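PDB 3JTX: aminotransferase from Neisseria meningitidis Z2491, which probably transfers amino groups between amino acids and 2-oxo acids, using pyridoxal 5'-phosphate held as a Schiff base on a lysine. Local coordinates for residues Gly222-Ala227 with Arg232-Leu237; Glu192-Gln197 with Ala228-Ser233; Phe307-Pro312 with Ala379-Cys384; Ala349-Leu354 with Val385-Asp390. All blocks are in the same frame, centred on the assembly; numbering follows the deposited sequence.

Interaction 1 (Gly222-Ala227 with Arg232-Leu237)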
# COMPACT_ATOMS: atom_id res chain seq x y z
N GLY A 222 -16.97 -17.37 -11.40
CA GLY A 222 -16.13 -16.18 -11.37
C GLY A 222 -16.14 -15.48 -12.73
O GLY A 222 -16.56 -16.05 -13.74
N CYS A 223 -15.72 -14.22 -12.72
CA CYS A 223 -15.72 -13.38 -13.93
C CYS A 223 -14.92 -14.02 -15.07
O CYS A 223 -15.39 -14.12 -16.20
CB CYS A 223 -15.14 -12.00 -13.59
SG CYS A 223 -14.90 -10.88 -15.00
N LEU A 224 -13.69 -14.45 -14.77
CA LEU A 224 -12.83 -15.01 -15.83
C LEU A 224 -13.38 -16.33 -16.38
O LEU A 224 -13.34 -16.57 -17.58
CB LEU A 224 -11.38 -15.18 -15.34
CG LEU A 224 -10.64 -13.90 -14.90
CD1 LEU A 224 -9.15 -14.16 -14.66
CD2 LEU A 224 -10.83 -12.77 -15.93
N GLN A 225 -13.97 -17.14 -15.51
CA GLN A 225 -14.63 -18.37 -15.92
C GLN A 225 -15.88 -18.08 -16.78
O GLN A 225 -16.15 -18.79 -17.73
CB GLN A 225 -15.02 -19.18 -14.68
CG GLN A 225 -15.80 -20.46 -14.97
CD GLN A 225 -16.05 -21.28 -13.72
OE1 GLN A 225 -16.40 -20.73 -12.67
NE2 GLN A 225 -15.86 -22.61 -13.82
N ALA A 226 -16.63 -17.05 -16.41
CA ALA A 226 -17.83 -16.65 -17.18
C ALA A 226 -17.43 -16.23 -18.61
O ALA A 226 -18.09 -16.63 -19.59
CB ALA A 226 -18.57 -15.53 -16.49
N ALA A 227 -16.35 -15.46 -18.73
CA ALA A 227 -15.83 -15.06 -20.03
C ALA A 227 -15.48 -16.27 -20.87
O ALA A 227 -15.89 -16.38 -22.03
CB ALA A 227 -14.60 -14.16 -19.87
N ARG A 232 -15.49 -15.46 -24.66
CA ARG A 232 -15.07 -14.06 -24.66
C ARG A 232 -13.64 -13.95 -24.14
O ARG A 232 -13.27 -14.70 -23.25
CB ARG A 232 -16.01 -13.28 -23.73
CG ARG A 232 -15.78 -11.79 -23.67
CD ARG A 232 -16.79 -11.10 -22.75
NE ARG A 232 -16.65 -9.65 -22.82
CZ ARG A 232 -17.24 -8.87 -23.73
NH1 ARG A 232 -18.07 -9.39 -24.64
NH2 ARG A 232 -17.01 -7.56 -23.72
N SER A 233 -12.86 -13.04 -24.70
CA SER A 233 -11.50 -12.79 -24.23
C SER A 233 -11.52 -12.11 -22.84
O SER A 233 -12.57 -11.76 -22.32
CB SER A 233 -10.76 -11.88 -25.22
OG SER A 233 -11.13 -10.52 -25.06
N ARG A 234 -10.34 -11.90 -22.28
CA ARG A 234 -10.20 -11.18 -21.01
C ARG A 234 -9.94 -9.69 -21.19
O ARG A 234 -9.51 -9.04 -20.25
CB ARG A 234 -9.04 -11.78 -20.23
CG ARG A 234 -9.37 -13.08 -19.64
CD ARG A 234 -8.12 -13.77 -19.14
NE ARG A 234 -8.48 -15.16 -19.00
CZ ARG A 234 -7.69 -16.20 -19.20
NH1 ARG A 234 -6.40 -16.07 -19.53
NH2 ARG A 234 -8.22 -17.39 -19.06
N GLN A 235 -10.17 -9.14 -22.38
CA GLN A 235 -9.91 -7.72 -22.61
C GLN A 235 -10.79 -6.87 -21.69
O GLN A 235 -12.02 -7.09 -21.61
CB GLN A 235 -10.17 -7.34 -24.08
CG GLN A 235 -9.68 -5.93 -24.44
CD GLN A 235 -9.94 -5.57 -25.88
OE1 GLN A 235 -9.01 -5.39 -26.66
NE2 GLN A 235 -11.20 -5.44 -26.25
N LYS A 236 -10.18 -5.91 -21.01
CA LYS A 236 -10.86 -4.99 -20.10
C LYS A 236 -11.58 -5.68 -18.92
O LYS A 236 -12.56 -5.15 -18.39
CB LYS A 236 -11.83 -4.09 -20.88
CG LYS A 236 -11.14 -3.13 -21.86
CD LYS A 236 -12.12 -2.12 -22.45
CE LYS A 236 -11.39 -1.09 -23.31
NZ LYS A 236 -12.34 -0.20 -24.04
N LEU A 237 -11.09 -6.87 -18.54
CA LEU A 237 -11.59 -7.63 -17.38
C LEU A 237 -10.48 -7.81 -16.37
O LEU A 237 -9.38 -8.20 -16.74
CB LEU A 237 -12.05 -9.03 -17.77
CG LEU A 237 -13.14 -9.21 -18.83
CD1 LEU A 237 -13.49 -10.70 -18.93
CD2 LEU A 237 -14.37 -8.37 -18.47
O HOH W 1 -11.12 -16.12 -19.19

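Interaction 2 (Glu192-Gln197 with Ala228-Ser233)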
# COMPACT_ATOMS: atom_id res chain seq x y z
N GLU A 192 -25.09 -10.03 -19.72
CA GLU A 192 -25.63 -8.68 -19.79
C GLU A 192 -24.55 -7.60 -19.63
O GLU A 192 -24.50 -6.66 -20.43
CB GLU A 192 -26.72 -8.48 -18.74
CG GLU A 192 -27.50 -7.19 -18.92
CD GLU A 192 -28.73 -7.07 -18.03
OE1 GLU A 192 -28.88 -7.86 -17.07
OE2 GLU A 192 -29.53 -6.15 -18.29
N VAL A 193 -23.69 -7.74 -18.63
CA VAL A 193 -22.68 -6.72 -18.40
C VAL A 193 -21.61 -6.77 -19.51
O VAL A 193 -21.11 -5.72 -19.92
CB VAL A 193 -22.08 -6.76 -16.97
CG1 VAL A 193 -21.18 -7.98 -16.75
CG2 VAL A 193 -21.33 -5.44 -16.69
N PHE A 194 -21.32 -7.96 -20.03
CA PHE A 194 -20.39 -8.08 -21.15
C PHE A 194 -20.94 -7.37 -22.40
O PHE A 194 -20.20 -6.69 -23.11
CB PHE A 194 -20.09 -9.56 -21.47
CG PHE A 194 -19.21 -10.26 -20.45
CD1 PHE A 194 -18.21 -9.59 -19.74
CD2 PHE A 194 -19.34 -11.63 -20.25
CE1 PHE A 194 -17.42 -10.25 -18.84
CE2 PHE A 194 -18.54 -12.29 -19.34
CZ PHE A 194 -17.58 -11.62 -18.65
N ASP A 195 -22.24 -7.53 -22.67
CA ASP A 195 -22.85 -6.86 -23.80
C ASP A 195 -22.79 -5.33 -23.61
O ASP A 195 -22.50 -4.60 -24.56
CB ASP A 195 -24.28 -7.35 -24.03
CG ASP A 195 -24.34 -8.81 -24.57
OD1 ASP A 195 -23.36 -9.29 -25.16
OD2 ASP A 195 -25.37 -9.47 -24.42
N LEU A 196 -23.05 -4.85 -22.40
CA LEU A 196 -22.89 -3.42 -22.09
C LEU A 196 -21.45 -2.96 -22.29
O LEU A 196 -21.20 -1.87 -22.83
CB LEU A 196 -23.39 -3.11 -20.67
CG LEU A 196 -24.92 -3.02 -20.51
CD1 LEU A 196 -25.29 -3.16 -19.07
CD2 LEU A 196 -25.47 -1.72 -21.10
N GLN A 197 -20.48 -3.79 -21.90
CA GLN A 197 -19.08 -3.49 -22.15
C GLN A 197 -18.78 -3.35 -23.65
O GLN A 197 -18.06 -2.43 -24.06
CB GLN A 197 -18.17 -4.56 -21.53
CG GLN A 197 -16.68 -4.22 -21.60
CD GLN A 197 -15.81 -5.25 -20.91
OE1 GLN A 197 -15.89 -6.44 -21.25
NE2 GLN A 197 -15.02 -4.82 -19.92
N ALA A 228 -14.71 -17.18 -20.27
CA ALA A 228 -14.34 -18.44 -20.94
C ALA A 228 -15.58 -19.20 -21.42
O ALA A 228 -15.65 -19.61 -22.58
CB ALA A 228 -13.49 -19.31 -20.00
N GLN A 229 -16.55 -19.38 -20.53
CA GLN A 229 -17.76 -20.13 -20.84
C GLN A 229 -18.60 -19.49 -21.95
O GLN A 229 -19.26 -20.19 -22.71
CB GLN A 229 -18.59 -20.38 -19.58
CG GLN A 229 -17.95 -21.47 -18.66
CD GLN A 229 -18.74 -21.71 -17.35
OE1 GLN A 229 -19.89 -21.33 -17.22
NE2 GLN A 229 -18.09 -22.35 -16.39
N LEU A 230 -18.53 -18.16 -22.05
CA LEU A 230 -19.26 -17.42 -23.08
C LEU A 230 -18.39 -17.12 -24.32
O LEU A 230 -18.83 -16.42 -25.20
CB LEU A 230 -19.81 -16.13 -22.47
CG LEU A 230 -20.89 -16.30 -21.40
CD1 LEU A 230 -21.17 -14.96 -20.70
CD2 LEU A 230 -22.16 -16.88 -21.99
N GLY A 231 -17.17 -17.64 -24.38
CA GLY A 231 -16.34 -17.52 -25.58
C GLY A 231 -15.69 -16.16 -25.76
O GLY A 231 -15.36 -15.77 -26.88
N ARG A 232 -15.49 -15.46 -24.66
CA ARG A 232 -15.07 -14.06 -24.66
C ARG A 232 -13.64 -13.95 -24.14
O ARG A 232 -13.27 -14.70 -23.25
CB ARG A 232 -16.01 -13.28 -23.73
CG ARG A 232 -15.78 -11.79 -23.67
CD ARG A 232 -16.79 -11.10 -22.75
NE ARG A 232 -16.65 -9.65 -22.82
CZ ARG A 232 -17.24 -8.87 -23.73
NH1 ARG A 232 -18.07 -9.39 -24.64
NH2 ARG A 232 -17.01 -7.56 -23.72
N SER A 233 -12.86 -13.04 -24.70
CA SER A 233 -11.50 -12.79 -24.23
C SER A 233 -11.52 -12.11 -22.84
O SER A 233 -12.57 -11.76 -22.32
CB SER A 233 -10.76 -11.88 -25.22
OG SER A 233 -11.13 -10.52 -25.06

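Interaction 3 (Phe307-Pro312 with Ala379-Cys384)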
# COMPACT_ATOMS: atom_id res chain seq x y z
N PHE A 307 -24.81 -22.26 8.85
CA PHE A 307 -25.97 -21.97 7.99
C PHE A 307 -26.99 -23.10 8.02
O PHE A 307 -28.19 -22.84 8.03
CB PHE A 307 -25.53 -21.71 6.55
CG PHE A 307 -25.11 -20.30 6.28
CD1 PHE A 307 -26.04 -19.35 5.89
CD2 PHE A 307 -23.80 -19.92 6.42
CE1 PHE A 307 -25.66 -18.04 5.64
CE2 PHE A 307 -23.40 -18.62 6.16
CZ PHE A 307 -24.34 -17.67 5.77
N GLU A 308 -26.51 -24.35 8.03
CA GLU A 308 -27.36 -25.52 8.08
C GLU A 308 -28.31 -25.49 9.27
O GLU A 308 -29.44 -25.94 9.16
CB GLU A 308 -26.52 -26.79 8.18
CG GLU A 308 -26.14 -27.36 6.86
CD GLU A 308 -25.20 -28.55 6.97
OE1 GLU A 308 -24.82 -28.93 8.11
OE2 GLU A 308 -24.84 -29.09 5.90
N ARG A 309 -27.84 -24.95 10.39
CA ARG A 309 -28.63 -24.89 11.62
C ARG A 309 -29.43 -23.59 11.74
O ARG A 309 -30.58 -23.61 12.18
CB ARG A 309 -27.72 -25.09 12.82
CG ARG A 309 -26.99 -26.44 12.77
CD ARG A 309 -26.13 -26.70 13.99
NE ARG A 309 -26.91 -26.74 15.23
CZ ARG A 309 -26.41 -26.70 16.46
NH1 ARG A 309 -25.09 -26.66 16.66
NH2 ARG A 309 -27.23 -26.72 17.51
N VAL A 310 -28.84 -22.47 11.33
CA VAL A 310 -29.46 -21.16 11.47
C VAL A 310 -30.63 -20.92 10.50
O VAL A 310 -31.66 -20.38 10.90
CB VAL A 310 -28.41 -20.01 11.32
CG1 VAL A 310 -29.09 -18.66 11.20
CG2 VAL A 310 -27.43 -20.03 12.48
N ILE A 311 -30.47 -21.29 9.23
CA ILE A 311 -31.50 -20.98 8.24
C ILE A 311 -32.86 -21.58 8.63
O ILE A 311 -33.86 -20.86 8.66
CB ILE A 311 -31.09 -21.37 6.80
CG1 ILE A 311 -29.96 -20.45 6.30
CG2 ILE A 311 -32.29 -21.33 5.85
CD1 ILE A 311 -30.36 -18.99 6.11
N PRO A 312 -32.90 -22.89 8.95
CA PRO A 312 -34.21 -23.46 9.34
C PRO A 312 -34.80 -22.85 10.62
O PRO A 312 -36.02 -22.81 10.76
CB PRO A 312 -33.95 -24.96 9.51
CG PRO A 312 -32.50 -25.18 9.30
CD PRO A 312 -31.82 -23.89 8.95
N ALA A 379 -19.16 -15.59 14.30
CA ALA A 379 -19.05 -16.17 15.63
C ALA A 379 -19.24 -17.68 15.56
O ALA A 379 -19.64 -18.22 14.52
CB ALA A 379 -20.08 -15.54 16.54
N ASP A 380 -18.98 -18.39 16.66
CA ASP A 380 -19.09 -19.85 16.63
C ASP A 380 -20.54 -20.31 16.50
O ASP A 380 -21.47 -19.53 16.75
CB ASP A 380 -18.39 -20.54 17.81
CG ASP A 380 -18.98 -20.19 19.16
OD1 ASP A 380 -20.22 -20.04 19.33
OD2 ASP A 380 -18.17 -20.10 20.09
N VAL A 381 -20.70 -21.56 16.09
CA VAL A 381 -22.00 -22.13 15.81
C VAL A 381 -22.97 -22.03 16.99
O VAL A 381 -24.13 -21.68 16.80
CB VAL A 381 -21.89 -23.60 15.28
CG1 VAL A 381 -21.30 -24.53 16.34
CG2 VAL A 381 -23.25 -24.11 14.83
N ALA A 382 -22.49 -22.33 18.20
CA ALA A 382 -23.34 -22.27 19.39
C ALA A 382 -23.89 -20.86 19.57
O ALA A 382 -25.08 -20.68 19.83
CB ALA A 382 -22.59 -22.73 20.65
N THR A 383 -23.03 -19.86 19.40
CA THR A 383 -23.43 -18.45 19.51
C THR A 383 -24.44 -18.06 18.42
O THR A 383 -25.43 -17.37 18.71
CB THR A 383 -22.21 -17.52 19.45
OG1 THR A 383 -21.36 -17.82 20.55
CG2 THR A 383 -22.61 -16.04 19.52
N CYS A 384 -24.18 -18.49 17.18
CA CYS A 384 -25.07 -18.18 16.05
C CYS A 384 -26.47 -18.78 16.22
O CYS A 384 -27.47 -18.11 15.95
CB CYS A 384 -24.48 -18.66 14.72
SG CYS A 384 -23.02 -17.74 14.21

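Interaction 4 (Ala349-Leu354 with Val385-Asp390)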
# COMPACT_ATOMS: atom_id res chain seq x y z
N ALA A 349 -31.73 -8.28 23.55
CA ALA A 349 -30.87 -9.48 23.51
C ALA A 349 -29.38 -9.21 23.37
O ALA A 349 -28.58 -10.15 23.28
CB ALA A 349 -31.33 -10.41 22.40
N ALA A 350 -28.99 -7.93 23.36
CA ALA A 350 -27.61 -7.53 23.11
C ALA A 350 -27.11 -8.02 21.76
O ALA A 350 -25.91 -8.17 21.58
CB ALA A 350 -26.67 -8.02 24.26
N ILE A 351 -28.01 -8.28 20.82
CA ILE A 351 -27.58 -8.79 19.51
C ILE A 351 -27.36 -7.62 18.56
O ILE A 351 -28.25 -6.78 18.39
CB ILE A 351 -28.60 -9.79 18.89
CG1 ILE A 351 -28.73 -11.07 19.75
CG2 ILE A 351 -28.16 -10.16 17.45
CD1 ILE A 351 -29.97 -11.94 19.39
N GLN A 352 -26.20 -7.59 17.92
CA GLN A 352 -25.82 -6.54 16.98
C GLN A 352 -25.95 -7.02 15.51
O GLN A 352 -25.20 -7.90 15.06
CB GLN A 352 -24.39 -6.08 17.26
CG GLN A 352 -24.14 -5.53 18.67
CD GLN A 352 -22.66 -5.34 18.98
OE1 GLN A 352 -21.91 -6.30 19.14
NE2 GLN A 352 -22.22 -4.09 19.04
N VAL A 353 -26.91 -6.45 14.79
CA VAL A 353 -27.03 -6.63 13.34
C VAL A 353 -26.95 -5.28 12.65
O VAL A 353 -27.14 -4.25 13.29
CB VAL A 353 -28.33 -7.37 12.93
CG1 VAL A 353 -28.41 -8.72 13.64
CG2 VAL A 353 -29.58 -6.53 13.20
N LEU A 354 -26.65 -5.27 11.35
CA LEU A 354 -26.42 -4.01 10.62
C LEU A 354 -27.65 -3.59 9.80
O LEU A 354 -28.03 -4.30 8.85
CB LEU A 354 -25.22 -4.16 9.69
CG LEU A 354 -24.63 -2.85 9.14
CD1 LEU A 354 -24.11 -1.96 10.28
CD2 LEU A 354 -23.53 -3.12 8.14
N VAL A 385 -26.51 -20.04 16.63
CA VAL A 385 -27.75 -20.78 16.81
C VAL A 385 -28.58 -20.13 17.92
O VAL A 385 -29.78 -19.91 17.75
CB VAL A 385 -27.47 -22.26 17.16
CG1 VAL A 385 -28.71 -22.96 17.76
CG2 VAL A 385 -26.98 -22.98 15.91
N LYS A 386 -27.94 -19.82 19.04
CA LYS A 386 -28.63 -19.12 20.13
C LYS A 386 -29.14 -17.75 19.67
O LYS A 386 -30.24 -17.36 20.04
CB LYS A 386 -27.73 -18.92 21.33
CG LYS A 386 -28.41 -18.14 22.44
CD LYS A 386 -27.59 -18.08 23.70
CE LYS A 386 -28.44 -17.55 24.86
NZ LYS A 386 -28.70 -16.09 24.72
N ALA A 387 -28.33 -17.02 18.91
CA ALA A 387 -28.78 -15.73 18.36
C ALA A 387 -30.03 -15.91 17.49
O ALA A 387 -31.00 -15.16 17.63
CB ALA A 387 -27.64 -15.07 17.57
N ALA A 388 -30.03 -16.93 16.63
CA ALA A 388 -31.15 -17.17 15.72
C ALA A 388 -32.42 -17.47 16.52
O ALA A 388 -33.49 -16.93 16.24
CB ALA A 388 -30.84 -18.31 14.75
N GLU A 389 -32.29 -18.32 17.53
CA GLU A 389 -33.39 -18.65 18.43
C GLU A 389 -33.94 -17.42 19.15
O GLU A 389 -35.14 -17.24 19.24
CB GLU A 389 -32.95 -19.71 19.44
CG GLU A 389 -32.76 -21.08 18.82
CD GLU A 389 -32.07 -22.07 19.75
OE1 GLU A 389 -31.56 -21.65 20.82
OE2 GLU A 389 -32.02 -23.27 19.41
N ASP A 390 -33.04 -16.58 19.66
CA ASP A 390 -33.44 -15.38 20.37
C ASP A 390 -34.13 -14.38 19.44
O ASP A 390 -35.12 -13.77 19.82
CB ASP A 390 -32.23 -14.74 21.08
CG ASP A 390 -31.70 -15.60 22.24
OD1 ASP A 390 -32.42 -16.51 22.70
OD2 ASP A 390 -30.55 -15.39 22.68

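Interaction 1 (Gly222-Ala227 with Arg232-Leu237)
Arg232 meets Ala227 where helix 223-229 ends. Its N donates to Ala227 O at 2.8 Å in a nearly straight bond (168°). Arg232 CB rests against the same oxygen, and its extended side chain then leads away from the helix to a salt bridge with Asp198. Arg232 O lies 3.7 Å from Ala227 CB, so this methyl faces the returning backbone. Ser233 OG accepts from Gln235 N in an ST turn, which lies in the loop just before the beta turn. Arg234 comes back to the helix with its aliphatic part. Its CG touches Leu224 CD2 at 4.0 Å, the two side chains crossing at about a right angle. Arg234 CG is anti to its carbonyl carbon (chi1 -74°), and the chain runs extended to NE. There a water accepts from Arg234 NE and donates to Leu224 O, both at 2.8 Å. The guanidinium goes on to a salt bridge between Arg234 NH1 and Glu93. A type II beta turn from Arg234 to Leu237 reverses the chain. Leu237 then drives its CD1 against the buried side of the helix, 3.8 Å from Ala227 CB and 4.2 Å from Cys223 SG. Phe194 and Ile204 also touch Leu237. The arrangement is the second half of a beta-alpha-beta crossover from strand 203-207 to strand 237-242, parallel neighbours in the central mixed sheet of the large domain of a fold type I PLP-dependent aminotransferase.

Interaction 2 (Glu192-Gln197 with Ala228-Ser233)
A Schellman motif closes helix 223-229 and delivers Arg232 to the side of helix 187-200. Gly231, with positive phi, is its C-prime residue, and Gly231 N bonds to Ala228 O at 3.1 Å. Phe194 receives the arginine. Arg232 CD sits over one face of the ring in a CH-pi contact, 3.6 Å from the centroid and 18° off the normal. Arg232 NE lies near Phe194 CG and CD1. The guanidinium runs on almost parallel to the ring, the planes 9° apart. It passes the rim over Phe194 CB, which is 3.5 Å from its plane, toward the backbone. Leu230 approaches the same ring differently: its CD1 lies at the edge, in the ring plane, 3.8 Å from Phe194 CD2. Both helices pack beside the central sheet of the aminotransferase large domain, where Phe194 also touches Ile204. Gln197 meets the guanidinium at its edge through one bond. Its chain is extended, with CG anti to the backbone N (chi1 -173°), which carries the amide out to the arginine. Arg232 NH2 donates to Gln197 OE1 at 2.9 Å, in the carbonyl plane and on a lone pair. OE1 itself lies slightly out of the guanidinium plane. Amide and guanidinium are nearly coplanar. NH2 is shared between Gln197 and Asp198, and Gln197 NE2 donates to Phe202 O, which helps fix the rotation of the amide.

Interaction 3 (Phe307-Pro312 with Ala379-Cys384)
Arg309 and Val381 bury the most surface here, followed by Val310. Arg309 reaches from helix 294-314 to Val381 in the first turn of helix 381-394. Its CG is anti to the carbonyl carbon, and the chain bends at chi3 (62°). The bend brings the guanidinium round to Val381, where Arg309 NH1 lies 3.6 Å from Val381 CG2. Arg309 CD touches the same methyl at 4.0 Å. The two side chains cross at about a right angle, so one branch of the valine meets both the aliphatic part and the head of the arginine. The Val381 side chain also touches Glu305 and Lys306 of helix 294-314. Val310 makes the more buried contact. Its CG2 branch points at Cys384 and lies 3.9 Å from Cys384 CB and 4.0 Å from Cys384 O. Ile329 of strand 328-332 and Ala388 also touch Val310. Asp380 is the N-cap of helix 381-394. Asp380 OD1 accepts from both Thr383 N and Thr383 OG1, each at 2.8 Å. The amide comes nearly along the C-O axis, and the hydroxyl comes from above the carboxylate plane. Both donors of Thr383 meet the single oxygen OD1, which fixes the carboxylate at the helix start. The arrangement is a helix-helix contact beside the three-stranded antiparallel sheet, consistent with the small domain of a fold type I aminotransferase.

Interaction 4 (Ala349-Leu354 with Val385-Asp390)
Ile351 leans on helix 381-394 in what is probably the small domain of the fold type I aminotransferase. It belongs to the short strand 351-352, which follows helix 338-349 and pairs in parallel with strand 33-34. The contact across the two segments is apolar and carried by one methyl group. Ile351 CG1 is anti to the carbonyl carbon (chi1 -64°), and CD1 extends to the helix surface. There it lies 4.0 Å from Asp390 CB and 4.3 Å from Ala387 CB. These two residues are three apart in sequence, so they stand about one turn apart on the helix, and the methyl reaches both. It also approaches the backbone, with Ile351 CD1 3.8 Å from Ala387 O. Leu345 of helix 338-349 touches Ile351 as well. Ala388, whose CB points away from segment 349-354, touches Ile313 of helix 294-314. The polar interaction runs along the helix itself. Lys386 stretches toward the next turn and forms a salt bridge with Asp390. Asp390 therefore gives its CB to the isoleucine and its carboxylate to the lysine: Lys386 NZ donates to the syn lone pair of Asp390 OD2 at 2.8 Å.

Overall arrangement
The four contacts form two pairs. Interactions 1 and 2 have centres about 7 Å apart. Both use helix 223-229 and share Arg232 and Ser233 in the loop after it. They touch where Leu237, at the start of a strand of the central mixed sheet, meets Phe194. Interactions 3 and 4 have centres about 11 Å apart and use successive parts of helix 381-394. They meet where Arg309 packs on Val385, and their segments alternate along the chain. The first pair closes before the second opens. Between the pairs, centres are about 35 to 42 Å apart, and interaction 4 lies on the opposite side of the chain's centre from 1 and 2. This separation is consistent with the large and small domains of the aminotransferase fold.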